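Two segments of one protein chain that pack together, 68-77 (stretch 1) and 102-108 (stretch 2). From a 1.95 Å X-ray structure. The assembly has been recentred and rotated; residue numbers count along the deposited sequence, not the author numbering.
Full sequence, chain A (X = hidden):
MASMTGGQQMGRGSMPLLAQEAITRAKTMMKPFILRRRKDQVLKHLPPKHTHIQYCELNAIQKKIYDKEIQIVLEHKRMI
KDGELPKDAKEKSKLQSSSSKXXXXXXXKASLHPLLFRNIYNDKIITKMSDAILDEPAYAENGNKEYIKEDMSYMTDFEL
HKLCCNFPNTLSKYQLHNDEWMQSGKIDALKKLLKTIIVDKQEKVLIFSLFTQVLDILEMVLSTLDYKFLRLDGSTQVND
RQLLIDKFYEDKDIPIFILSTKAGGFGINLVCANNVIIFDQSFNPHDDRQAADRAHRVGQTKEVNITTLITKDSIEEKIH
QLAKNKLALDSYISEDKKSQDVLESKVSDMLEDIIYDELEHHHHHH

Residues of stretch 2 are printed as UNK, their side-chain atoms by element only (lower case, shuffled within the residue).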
# COMPACT_ATOMS: atom_id res chain seq x y z
N LYS A 68 16.92 3.39 -6.66
CA LYS A 68 16.90 4.85 -6.74
C LYS A 68 16.72 5.48 -5.36
O LYS A 68 17.41 6.44 -5.00
CB LYS A 68 15.79 5.33 -7.67
CG LYS A 68 16.14 5.39 -9.14
CD LYS A 68 14.96 5.93 -9.96
CE LYS A 68 13.68 5.12 -9.73
NZ LYS A 68 12.62 5.32 -10.77
N GLU A 69 15.75 4.97 -4.59
CA GLU A 69 15.53 5.50 -3.25
C GLU A 69 16.73 5.27 -2.34
O GLU A 69 17.06 6.12 -1.50
CB GLU A 69 14.28 4.87 -2.62
CG GLU A 69 12.98 5.32 -3.26
CD GLU A 69 12.76 6.82 -3.16
OE1 GLU A 69 13.16 7.42 -2.13
OE2 GLU A 69 12.21 7.39 -4.12
N ILE A 70 17.36 4.10 -2.47
CA ILE A 70 18.52 3.81 -1.64
C ILE A 70 19.67 4.75 -2.00
O ILE A 70 20.45 5.14 -1.13
CB ILE A 70 18.93 2.33 -1.77
CG1 ILE A 70 17.93 1.43 -1.04
CG2 ILE A 70 20.35 2.09 -1.23
CD1 ILE A 70 18.06 1.46 0.48
N GLN A 71 19.77 5.15 -3.24
CA GLN A 71 20.79 6.09 -3.66
C GLN A 71 20.53 7.45 -2.99
O GLN A 71 21.45 8.06 -2.51
CB GLN A 71 20.84 6.23 -5.17
CG GLN A 71 21.98 7.10 -5.69
CD GLN A 71 22.13 7.10 -7.21
OE1 GLN A 71 21.43 6.37 -7.92
NE2 GLN A 71 23.06 7.92 -7.71
N ILE A 72 19.28 7.90 -2.94
CA ILE A 72 18.96 9.14 -2.25
C ILE A 72 19.28 9.01 -0.77
O ILE A 72 19.87 9.92 -0.16
CB ILE A 72 17.49 9.54 -2.49
CG1 ILE A 72 17.22 9.67 -3.98
CG2 ILE A 72 17.18 10.84 -1.81
CD1 ILE A 72 15.74 9.91 -4.34
N VAL A 73 18.96 7.85 -0.17
CA VAL A 73 19.29 7.59 1.23
C VAL A 73 20.78 7.77 1.47
O VAL A 73 21.21 8.33 2.48
CB VAL A 73 18.83 6.18 1.64
CG1 VAL A 73 19.35 5.86 3.02
CG2 VAL A 73 17.30 6.09 1.62
N LEU A 74 21.60 7.26 0.55
CA LEU A 74 23.05 7.41 0.66
C LEU A 74 23.45 8.87 0.56
O LEU A 74 24.23 9.37 1.38
CB LEU A 74 23.75 6.59 -0.42
CG LEU A 74 23.52 5.07 -0.38
CD1 LEU A 74 24.22 4.38 -1.56
CD2 LEU A 74 23.96 4.51 0.96
N GLU A 75 22.95 9.57 -0.47
CA GLU A 75 23.28 10.98 -0.64
C GLU A 75 22.79 11.80 0.55
O GLU A 75 23.46 12.75 0.98
CB GLU A 75 22.68 11.50 -1.94
CG GLU A 75 23.28 10.84 -3.16
CD GLU A 75 22.45 11.05 -4.40
OE1 GLU A 75 21.35 11.64 -4.30
OE2 GLU A 75 22.91 10.62 -5.48
N HIS A 76 21.61 11.45 1.09
CA HIS A 76 21.07 12.15 2.25
C HIS A 76 21.90 11.86 3.50
O HIS A 76 22.23 12.77 4.26
CB HIS A 76 19.60 11.76 2.46
CG HIS A 76 18.98 12.30 3.71
ND1 HIS A 76 18.65 11.50 4.78
CD2 HIS A 76 18.58 13.56 4.05
CE1 HIS A 76 18.11 12.23 5.74
NE2 HIS A 76 18.05 13.48 5.32
N LYS A 77 22.25 10.61 3.70
CA LYS A 77 22.99 10.24 4.88
C LYS A 77 24.42 10.78 4.92
O LYS A 77 24.96 11.02 5.96
CB LYS A 77 22.91 8.76 5.08
CG LYS A 77 23.41 8.29 6.41
CD LYS A 77 22.47 8.63 7.52
CE LYS A 77 23.12 8.27 8.82
NZ LYS A 77 22.37 8.70 9.99
N UNK A 102 10.31 10.61 5.10
CA UNK A 102 9.72 10.32 3.79
C UNK A 102 10.59 9.40 2.94
O UNK A 102 10.09 8.83 1.97
c UNK A 102 10.58 12.53 2.82
o UNK A 102 11.60 12.14 2.24
n UNK A 102 10.43 13.79 3.24
c UNK A 102 9.39 11.61 3.02
N UNK A 103 11.87 9.22 3.29
CA UNK A 103 12.69 8.24 2.57
C UNK A 103 12.34 6.82 3.00
O UNK A 103 12.22 5.93 2.16
c UNK A 103 14.80 9.71 2.08
c UNK A 103 16.19 9.98 2.64
c UNK A 103 14.84 9.49 0.59
c UNK A 103 14.18 8.51 2.79
N UNK A 104 12.22 6.60 4.31
CA UNK A 104 11.69 5.33 4.83
C UNK A 104 10.32 5.04 4.24
O UNK A 104 9.98 3.89 3.93
c UNK A 104 11.66 5.36 6.37
c UNK A 104 14.02 4.41 6.40
c UNK A 104 10.84 4.20 6.94
c UNK A 104 13.08 5.40 6.97
N UNK A 105 9.48 6.07 4.10
CA UNK A 105 8.16 5.87 3.52
C UNK A 105 8.26 5.40 2.08
O UNK A 105 7.54 4.49 1.66
s UNK A 105 4.95 5.89 3.78
c UNK A 105 6.02 7.04 2.89
c UNK A 105 7.34 7.16 3.61
c UNK A 105 4.15 7.07 4.87
N UNK A 106 9.15 6.02 1.30
CA UNK A 106 9.33 5.63 -0.09
C UNK A 106 9.85 4.20 -0.20
O UNK A 106 9.42 3.45 -1.10
c UNK A 106 10.28 6.61 -0.78
N UNK A 107 10.77 3.79 0.68
CA UNK A 107 11.25 2.41 0.64
C UNK A 107 10.12 1.43 0.96
O UNK A 107 10.02 0.36 0.34
c UNK A 107 12.41 2.20 1.62
c UNK A 107 14.66 2.77 2.54
c UNK A 107 13.72 2.96 1.37
c UNK A 107 14.37 2.55 0.07
N UNK A 108 9.27 1.78 1.93
CA UNK A 108 8.13 0.92 2.25
C UNK A 108 7.22 0.75 1.04
O UNK A 108 6.83 -0.37 0.70
c UNK A 108 8.19 1.47 4.74
n UNK A 108 5.45 3.06 7.64
c UNK A 108 7.45 2.08 5.93
n UNK A 108 6.17 1.43 6.18
c UNK A 108 5.24 1.92 7.00
c UNK A 108 7.36 1.50 3.45
n UNK A 108 4.08 1.29 7.15

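Both stretches are helical, and their backbones run nearly antiparallel, so the side chains of the second can be read against the fixed sequence of the first.

Position 102 carries two side-chain carbons, the second bearing one oxygen and one nitrogen, and none of these atoms touches stretch 1: a short amide, Asn102. Both its amide oxygen and its nitrogen are hydrogen-bonded elsewhere in the structure, so its polarity is satisfied without this contact.

Position 103 has four carbons, forked at the second. The atoms reach in among Glu69, Ile72, Val73 and His76. The fork after an unbranched CB identifies Leu103. Its CA-to-CB bond points sideways, yet the end of the side chain comes nearer, and CD2 lies 3.6 Å from CG2 of Ile72 while CD1 lies 3.6 Å from ND1 of His76. The approach to the imidazole is oblique, and ND1 is hydrogen-bonded elsewhere. With chi1 m and chi2 t, the two methyls fill a hole between successive turns of the opposing helix.

Position 104 also has four carbons, but the fork is at the first and one arm is two carbons long; its CA-to-CB bond points away and nothing touches stretch 1. This is Ile104, whose apolar side chain suits a site that is buried though turned from this contact. CD1 of Ile104 comes no closer than 6.0 Å to CG2 of Val73.

Position 105 shows two carbons, a sulfur and a last carbon in an unbranched chain, out of reach of stretch 1: Met105. Its flexible thioether takes no part in this contact, so stretch 1 places no constraint on it.

Position 106 has a single side-chain carbon, which points toward stretch 1 and meets OE1 of Glu69. This is Ala106, with its CB 3.3 Å from Glu69 OE1. The single methyl lies against the carboxylate end of Glu69, whose chi1 and chi2 are both m; a one-carbon side chain suits so close an approach.

Position 107 again has four carbons forked at the second, touching Glu69, Ile70 and Val73; it is Leu107. Its CD2 sits 3.6 Å from CB of Glu69 and 3.9 Å from CD1 of Ile70, so even the glutamate contributes an aliphatic surface.

Position 108 has three carbons, a nitrogen, then a carbon carrying two more nitrogens, all out of reach of stretch 1: the guanidinium of Arg108, likewise unconstrained by it.

The contact works by shape and apolar packing, with no hydrogen bond across it. The helix axes approach to 9.8 Å at 161°, and Val73 pairs with Leu103 and Glu69 with Leu107 in the backbone register. The leucines, one turn apart, supply most of stretch 2's covered surface, and Leu103 is the knob that locks between the turns.

Stretch 2 (102-108) NLIMALR
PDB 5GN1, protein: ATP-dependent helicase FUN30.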